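Local coordinates for DUF1254 domain-containing protein (Vibrio parahaemolyticus, PDB 3U07) that is of unknown function but joins a DUF1254 and a DUF1214 region in one chain and probably carries a signal peptide, at residues A[338-343]-A[380-385]; A[342-347]-A[415-420]; A[410-415]-A[424-429]. The protein carries 2 engineered substitutions. All coordinates share one frame; numbering follows the deposited sequence.

Interaction 1: residues A[338-343]-A[380-385]; sequences RFKAPN and DGYYTI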
# COMPACT_ATOMS: atom_id res chain seq x y z
N ARG A 338 -14.62 18.42 16.10
CA ARG A 338 -13.71 19.07 17.04
C ARG A 338 -12.96 18.00 17.83
O ARG A 338 -13.57 17.15 18.48
CB ARG A 338 -14.49 19.98 17.98
CG ARG A 338 -13.65 20.68 19.03
CD ARG A 338 -14.54 21.59 19.86
NE ARG A 338 -14.10 21.67 21.25
CZ ARG A 338 -13.10 22.44 21.68
NH1 ARG A 338 -12.43 23.20 20.83
NH2 ARG A 338 -12.77 22.43 22.96
N PHE A 339 -11.63 18.06 17.79
CA PHE A 339 -10.81 17.05 18.44
C PHE A 339 -9.38 17.49 18.73
O PHE A 339 -8.86 18.41 18.10
CB PHE A 339 -10.72 15.84 17.52
CG PHE A 339 -10.24 16.19 16.14
CD1 PHE A 339 -11.13 16.71 15.20
CD2 PHE A 339 -8.90 16.09 15.80
CE1 PHE A 339 -10.69 17.13 13.94
CE2 PHE A 339 -8.44 16.51 14.55
CZ PHE A 339 -9.34 17.03 13.62
N LYS A 340 -8.76 16.81 19.69
CA LYS A 340 -7.36 17.06 20.04
C LYS A 340 -6.51 16.49 18.90
O LYS A 340 -6.96 15.63 18.14
CB LYS A 340 -7.00 16.34 21.34
CG LYS A 340 -7.44 17.06 22.62
CD LYS A 340 -6.22 17.37 23.48
CE LYS A 340 -6.31 18.71 24.19
NZ LYS A 340 -6.99 18.65 25.52
N ALA A 341 -5.28 16.96 18.78
CA ALA A 341 -4.39 16.46 17.74
C ALA A 341 -4.15 14.96 17.90
O ALA A 341 -3.93 14.48 19.02
CB ALA A 341 -3.06 17.20 17.78
N PRO A 342 -4.21 14.20 16.80
CA PRO A 342 -3.98 12.75 16.84
C PRO A 342 -2.49 12.55 17.17
O PRO A 342 -1.67 13.40 16.82
CB PRO A 342 -4.30 12.31 15.41
CG PRO A 342 -5.27 13.35 14.93
CD PRO A 342 -4.64 14.62 15.46
N ASN A 343 -2.14 11.45 17.82
CA ASN A 343 -0.73 11.22 18.13
C ASN A 343 0.06 10.70 16.93
O ASN A 343 0.22 9.49 16.76
CB ASN A 343 -0.58 10.23 19.30
CG ASN A 343 -1.15 10.77 20.60
OD1 ASN A 343 -1.00 11.95 20.91
ND2 ASN A 343 -1.78 9.90 21.37
N ASP A 380 -6.74 25.83 23.50
CA ASP A 380 -6.71 24.61 24.29
C ASP A 380 -6.18 23.44 23.47
O ASP A 380 -6.24 22.28 23.90
CB ASP A 380 -8.10 24.29 24.83
CG ASP A 380 -8.45 25.11 26.06
OD1 ASP A 380 -9.65 25.27 26.36
OD2 ASP A 380 -7.51 25.60 26.73
N GLY A 381 -5.67 23.75 22.29
CA GLY A 381 -5.11 22.73 21.42
C GLY A 381 -6.08 21.82 20.71
O GLY A 381 -5.71 20.71 20.31
N TYR A 382 -7.32 22.25 20.56
CA TYR A 382 -8.31 21.45 19.85
C TYR A 382 -8.39 21.97 18.43
O TYR A 382 -8.25 23.17 18.20
CB TYR A 382 -9.71 21.57 20.47
CG TYR A 382 -10.00 20.65 21.63
CD1 TYR A 382 -9.63 21.00 22.93
CD2 TYR A 382 -10.64 19.43 21.43
CE1 TYR A 382 -9.90 20.15 24.01
CE2 TYR A 382 -10.92 18.57 22.50
CZ TYR A 382 -10.54 18.94 23.79
OH TYR A 382 -10.82 18.11 24.84
N TYR A 383 -8.57 21.07 17.48
CA TYR A 383 -8.74 21.50 16.10
C TYR A 383 -10.25 21.43 15.90
O TYR A 383 -10.93 20.62 16.53
CB TYR A 383 -8.04 20.56 15.12
CG TYR A 383 -6.54 20.68 15.13
CD1 TYR A 383 -5.78 19.98 16.07
CD2 TYR A 383 -5.87 21.47 14.19
CE1 TYR A 383 -4.39 20.07 16.07
CE2 TYR A 383 -4.48 21.56 14.18
CZ TYR A 383 -3.75 20.86 15.13
OH TYR A 383 -2.37 20.95 15.14
N THR A 384 -10.77 22.31 15.06
CA THR A 384 -12.20 22.34 14.80
C THR A 384 -12.42 22.51 13.31
O THR A 384 -12.06 23.53 12.74
CB THR A 384 -12.89 23.51 15.53
OG1 THR A 384 -12.85 23.28 16.94
CG2 THR A 384 -14.34 23.62 15.09
N ILE A 385 -13.01 21.50 12.68
CA ILE A 385 -13.29 21.57 11.26
C ILE A 385 -14.78 21.81 11.05
O ILE A 385 -15.62 21.07 11.58
CB ILE A 385 -12.90 20.26 10.53
CG1 ILE A 385 -11.38 20.05 10.62
CG2 ILE A 385 -13.37 20.30 9.08
CD1 ILE A 385 -10.90 18.76 9.98
O HOH W 1 -3.78 18.96 20.19

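Interaction 2: residues A[342-347]-A[415-420]; sequences PNVSEF and YGADDA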
# COMPACT_ATOMS: atom_id res chain seq x y z
N PRO A 342 -4.21 14.20 16.80
CA PRO A 342 -3.98 12.75 16.84
C PRO A 342 -2.49 12.55 17.17
O PRO A 342 -1.67 13.40 16.82
CB PRO A 342 -4.30 12.31 15.41
CG PRO A 342 -5.27 13.35 14.93
CD PRO A 342 -4.64 14.62 15.46
N ASN A 343 -2.14 11.45 17.82
CA ASN A 343 -0.73 11.22 18.13
C ASN A 343 0.06 10.70 16.93
O ASN A 343 0.22 9.49 16.76
CB ASN A 343 -0.58 10.23 19.30
CG ASN A 343 -1.15 10.77 20.60
OD1 ASN A 343 -1.00 11.95 20.91
ND2 ASN A 343 -1.78 9.90 21.37
N VAL A 344 0.54 11.62 16.08
CA VAL A 344 1.33 11.25 14.91
C VAL A 344 2.65 12.00 14.93
O VAL A 344 2.73 13.14 15.38
CB VAL A 344 0.61 11.57 13.59
CG1 VAL A 344 -0.74 10.88 13.55
CG2 VAL A 344 0.48 13.06 13.42
N SER A 345 3.71 11.36 14.44
CA SER A 345 5.02 11.99 14.44
C SER A 345 5.21 12.89 13.23
O SER A 345 5.96 13.86 13.28
CB SER A 345 6.13 10.93 14.44
OG SER A 345 6.21 10.26 13.18
N GLU A 346 4.52 12.58 12.14
CA GLU A 346 4.67 13.37 10.93
C GLU A 346 3.54 14.36 10.69
O GLU A 346 3.73 15.57 10.82
CB GLU A 346 4.83 12.44 9.72
CG GLU A 346 5.90 11.38 9.92
CD GLU A 346 7.19 11.97 10.48
OE1 GLU A 346 7.80 12.81 9.80
OE2 GLU A 346 7.57 11.58 11.60
N PHE A 347 2.37 13.86 10.30
CA PHE A 347 1.23 14.75 10.06
C PHE A 347 -0.05 13.96 9.85
O PHE A 347 -0.02 12.73 9.76
CB PHE A 347 1.50 15.64 8.83
CG PHE A 347 1.39 14.92 7.51
CD1 PHE A 347 0.20 14.97 6.77
CD2 PHE A 347 2.48 14.24 6.97
CE1 PHE A 347 0.11 14.36 5.52
CE2 PHE A 347 2.40 13.61 5.72
CZ PHE A 347 1.21 13.68 4.99
N TYR A 415 0.16 9.73 9.54
CA TYR A 415 1.52 9.38 9.13
C TYR A 415 2.43 9.43 10.35
O TYR A 415 2.66 10.50 10.92
CB TYR A 415 1.99 10.38 8.07
CG TYR A 415 1.12 10.38 6.84
CD1 TYR A 415 1.38 9.52 5.77
CD2 TYR A 415 -0.00 11.20 6.76
CE1 TYR A 415 0.56 9.49 4.65
CE2 TYR A 415 -0.83 11.18 5.65
CZ TYR A 415 -0.55 10.32 4.60
OH TYR A 415 -1.38 10.30 3.50
N GLY A 416 2.93 8.27 10.75
CA GLY A 416 3.80 8.20 11.92
C GLY A 416 2.95 8.08 13.17
O GLY A 416 3.30 8.61 14.23
N ALA A 417 1.83 7.38 13.04
CA ALA A 417 0.89 7.17 14.14
C ALA A 417 1.44 6.30 15.26
O ALA A 417 2.30 5.46 15.02
CB ALA A 417 -0.39 6.56 13.60
N ASP A 418 0.91 6.49 16.47
CA ASP A 418 1.34 5.70 17.62
C ASP A 418 0.60 4.36 17.62
O ASP A 418 -0.21 4.10 16.74
CB ASP A 418 1.12 6.47 18.93
CG ASP A 418 -0.35 6.61 19.32
OD1 ASP A 418 -1.25 6.28 18.52
OD2 ASP A 418 -0.61 7.08 20.45
N ASP A 419 0.88 3.52 18.62
CA ASP A 419 0.26 2.20 18.69
C ASP A 419 -1.27 2.19 18.67
O ASP A 419 -1.88 1.42 17.93
CB ASP A 419 0.75 1.44 19.92
CG ASP A 419 2.23 1.09 19.85
OD1 ASP A 419 2.80 1.12 18.74
OD2 ASP A 419 2.83 0.78 20.90
N ALA A 420 -1.89 3.04 19.49
CA ALA A 420 -3.35 3.09 19.58
C ALA A 420 -4.03 3.32 18.23
O ALA A 420 -5.08 2.75 17.95
CB ALA A 420 -3.77 4.16 20.58
O HOH W 2 -3.53 7.54 19.89

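Interaction 3: residues A[410-415]-A[424-429]; sequences AIMRFY and GEYQMP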
# COMPACT_ATOMS: atom_id res chain seq x y z
N ALA A 410 -15.63 10.82 4.87
CA ALA A 410 -14.37 11.47 5.18
C ALA A 410 -13.34 10.41 5.52
O ALA A 410 -13.63 9.46 6.23
CB ALA A 410 -14.55 12.44 6.35
N ILE A 411 -12.13 10.59 4.99
CA ILE A 411 -11.03 9.68 5.26
C ILE A 411 -9.95 10.43 6.03
O ILE A 411 -9.42 11.43 5.55
CB ILE A 411 -10.38 9.16 3.96
CG1 ILE A 411 -11.34 8.23 3.21
CG2 ILE A 411 -9.05 8.47 4.28
CD1 ILE A 411 -11.63 6.92 3.93
N MSE A 412 -9.63 9.96 7.23
CA MSE A 412 -8.59 10.59 8.02
C MSE A 412 -7.31 9.75 7.87
O MSE A 412 -7.35 8.53 7.98
CB MSE A 412 -8.99 10.69 9.49
CG MSE A 412 -8.08 11.58 10.32
SE MSE A 412 -8.79 11.98 12.09
CE MSE A 412 -10.57 12.45 11.55
N ARG A 413 -6.20 10.41 7.59
CA ARG A 413 -4.93 9.71 7.41
C ARG A 413 -3.92 10.11 8.48
O ARG A 413 -3.83 11.28 8.86
CB ARG A 413 -4.38 9.97 6.01
CG ARG A 413 -5.26 9.37 4.90
CD ARG A 413 -4.65 9.56 3.53
NE ARG A 413 -5.37 8.78 2.52
CZ ARG A 413 -6.41 9.22 1.81
NH1 ARG A 413 -6.87 10.45 1.99
NH2 ARG A 413 -6.99 8.42 0.92
N PHE A 414 -3.18 9.12 8.97
CA PHE A 414 -2.18 9.36 10.01
C PHE A 414 -0.82 8.84 9.56
O PHE A 414 -0.66 7.66 9.23
CB PHE A 414 -2.59 8.65 11.30
CG PHE A 414 -4.04 8.86 11.69
CD1 PHE A 414 -5.05 8.16 11.06
CD2 PHE A 414 -4.37 9.76 12.71
CE1 PHE A 414 -6.39 8.33 11.43
CE2 PHE A 414 -5.71 9.94 13.09
CZ PHE A 414 -6.72 9.23 12.45
N TYR A 415 0.16 9.73 9.54
CA TYR A 415 1.52 9.38 9.13
C TYR A 415 2.43 9.43 10.35
O TYR A 415 2.66 10.50 10.92
CB TYR A 415 1.99 10.38 8.07
CG TYR A 415 1.12 10.38 6.84
CD1 TYR A 415 1.38 9.52 5.77
CD2 TYR A 415 -0.00 11.20 6.76
CE1 TYR A 415 0.56 9.49 4.65
CE2 TYR A 415 -0.83 11.18 5.65
CZ TYR A 415 -0.55 10.32 4.60
OH TYR A 415 -1.38 10.30 3.50
N GLY A 424 -6.05 0.07 15.83
CA GLY A 424 -7.48 0.21 15.61
C GLY A 424 -8.19 0.70 16.86
O GLY A 424 -9.39 0.98 16.82
N GLU A 425 -7.46 0.81 17.96
CA GLU A 425 -8.05 1.27 19.22
C GLU A 425 -8.58 2.70 19.06
O GLU A 425 -9.77 2.95 19.27
CB GLU A 425 -7.00 1.21 20.34
CG GLU A 425 -7.54 1.52 21.72
CD GLU A 425 -6.51 1.30 22.82
OE1 GLU A 425 -5.36 1.76 22.64
OE2 GLU A 425 -6.84 0.68 23.85
N TYR A 426 -7.70 3.63 18.69
CA TYR A 426 -8.10 5.02 18.50
C TYR A 426 -9.30 5.11 17.56
O TYR A 426 -9.31 4.49 16.50
CB TYR A 426 -6.94 5.82 17.91
CG TYR A 426 -7.29 7.23 17.51
CD1 TYR A 426 -7.26 8.28 18.43
CD2 TYR A 426 -7.63 7.53 16.19
CE1 TYR A 426 -7.54 9.59 18.05
CE2 TYR A 426 -7.91 8.84 15.79
CZ TYR A 426 -7.86 9.86 16.73
OH TYR A 426 -8.11 11.15 16.33
N GLN A 427 -10.29 5.89 17.95
CA GLN A 427 -11.49 6.06 17.13
C GLN A 427 -11.48 7.43 16.46
O GLN A 427 -11.07 8.42 17.05
CB GLN A 427 -12.74 5.92 18.00
CG GLN A 427 -12.88 4.56 18.67
CD GLN A 427 -13.06 3.44 17.67
OE1 GLN A 427 -14.09 3.34 17.01
NE2 GLN A 427 -12.04 2.59 17.56
N MSE A 428 -11.94 7.47 15.22
CA MSE A 428 -11.98 8.73 14.49
C MSE A 428 -12.92 9.72 15.18
O MSE A 428 -14.00 9.34 15.62
CB MSE A 428 -12.45 8.49 13.07
CG MSE A 428 -12.28 9.71 12.20
SE MSE A 428 -12.76 9.35 10.40
CE MSE A 428 -13.19 11.17 9.87
N PRO A 429 -12.51 10.99 15.28
CA PRO A 429 -13.39 11.97 15.93
C PRO A 429 -14.75 11.94 15.23
O PRO A 429 -14.83 11.71 14.02
CB PRO A 429 -12.64 13.28 15.74
CG PRO A 429 -11.19 12.85 15.81
CD PRO A 429 -11.20 11.59 14.95

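Interaction 1: residues A[338-343]-A[380-385]
R338 and Y382 form a cation-pi stack. The guanidinium lies nearly flat on the phenol ring, with planes 22° apart and R338 CZ 4.0 Å from the centroid of the Y382 ring. NH2 sits over the rim of the ring near CG and CD1, while NH1 lies over CB. R338 CG is anti to the backbone N (chi1 178°), which sets CG 3.4 Å from T384 OG1. That hydroxyl lies in the guanidinium plane, at its edge. K340 covers the opposite face of Y382, its CG 3.9 Å from the Y382 ring centroid in a CH-pi contact. The phenol ring is thus held between two basic side chains. Outside the segments, D378 forms a salt bridge with R338 NH1 and accepts a hydrogen bond from Y382 N.

Two backbone hydrogen bonds join the two segments, both between F339 and Y383. F339 N donates to Y383 O at 2.9 Å. Y383 N donates to F339 O at 2.7 Å. Beyond the paired residues a water takes over. It accepts from A341 N and donates to G381 O at 2.6 Å, bridging backbones that have drawn apart.

Apolar contacts lie on the face that carries F339 and Y383. Y383 CB sits over the rim of the F339 ring, 4.0 Å from F339 CZ. A341 CB meets the edge of the Y383 ring at CE1, 3.6 Å away. Both aromatic rings also meet W348 edge-to-face.

R338 with T384 is a non-hydrogen-bonded pair, and F339 with Y383 a hydrogen-bonded one. This alternation marks an antiparallel beta pair, here the two central strands of a four-stranded mixed sheet in the DUF1214 region.

Interaction 2: residues A[342-347]-A[415-420]
E346 and F347 both face Y415, which makes a classic beta bulge. E346 N donates to Y415 O at 3.0 Å, and F347 N adds a weak bond to the same oxygen. Y415 N donates in return to F347 O at 3.0 Å. The two rings form an offset stack with centroids 4.1 Å apart and planes at 16°. F347 CZ lies over the rim of the Y415 ring near CD2 and CE2.

G416 has a positive phi of 85°, a conformation that favours glycine, and lies close against S345. S345 OG is 3.4 Å from G416 CA, and S345 N donates to G416 O at 2.8 Å. V344 and A417 form an antiparallel non-hydrogen-bonded pair.

At the far end N343 ND2 donates to D418 OD2 at 3.2 Å, from above the carboxylate plane. A water also joins N343 ND2 to D418 OD1.

D418 is the N-cap of helix 419-423, its OD1 accepting from I421 N. The bulge lies where strand 347-354 begins beside strand 408-417. Y108 meets both stacked rings, Y415 OH bonds D81, and R127 of helix 126-129 touches S345 and E346.

Interaction 3: residues A[410-415]-A[424-429]
Y426 makes the first contact, its ring meeting that of F414 on strand 410-414 obliquely. Y426 CE2 lies 3.6 Å from F414 CZ. The ring planes are 81° apart. The side chains of F414 and Y426 also touch I421 of helix 419-423. The backbone O of Y426 accepts a bond from R317 NH2 on the adjoining strand 315-319.

Q427 makes no contact with strand 410-414. Its NE2 donates back to E425 O at 2.9 Å, almost straight. This bond ties the loop to itself.

M428 carries the largest part of the contact. It is present as selenomethionine, as is M412 opposite. The M428 chain is extended beyond CG and crosses M412 obliquely. M412 bends at its last torsion (chi3 -47°), which places CE against M428. M412 CE is 3.3 Å from M428 CG and 3.4 Å from M428 CE, both tighter than usual for carbon pairs. M428 CE also reaches A410 CB at 4.0 Å. M428 also touches R317 and S319 of strand 315-319.

P429 closes the row. Its CD lies 3.6 Å from M412 CE, and the two side chains cross at about a right angle. M412 thus touches both M428 and P429.

No hydrogen bond crosses between the two segments. Strand 410-414 spends its backbone bonds on strands 315-319 and 347-354. The side chains of A410, M412 and F414 meet the loop by van der Waals contact alone. The contact is therefore apolar, with no hydrogen bond to set its direction. The loop lies against the A410, M412 and F414 side of the strand.

How the interactions relate
The three contacts sit close together on one side of the chain's centre. Interactions 1 and 2 share P342 and N343, and their centres are 14 Å apart. The chain leaves the sheet of interaction 1 through these residues and enters the bulge of interaction 2. Interactions 2 and 3 both use strand 408-417 and share Y415, with centres 10 Å apart. A probable hydrogen bond from Y426 N to A420 O, 2.9 Å, also joins them. Interactions 1 and 3 lie 13 Å apart between centres. They meet through F339 CB and P429 CG at 3.5 Å, and through P342 CB and F414 CE2 at 3.6 Å. No active site or ligand can be assigned to the three contacts.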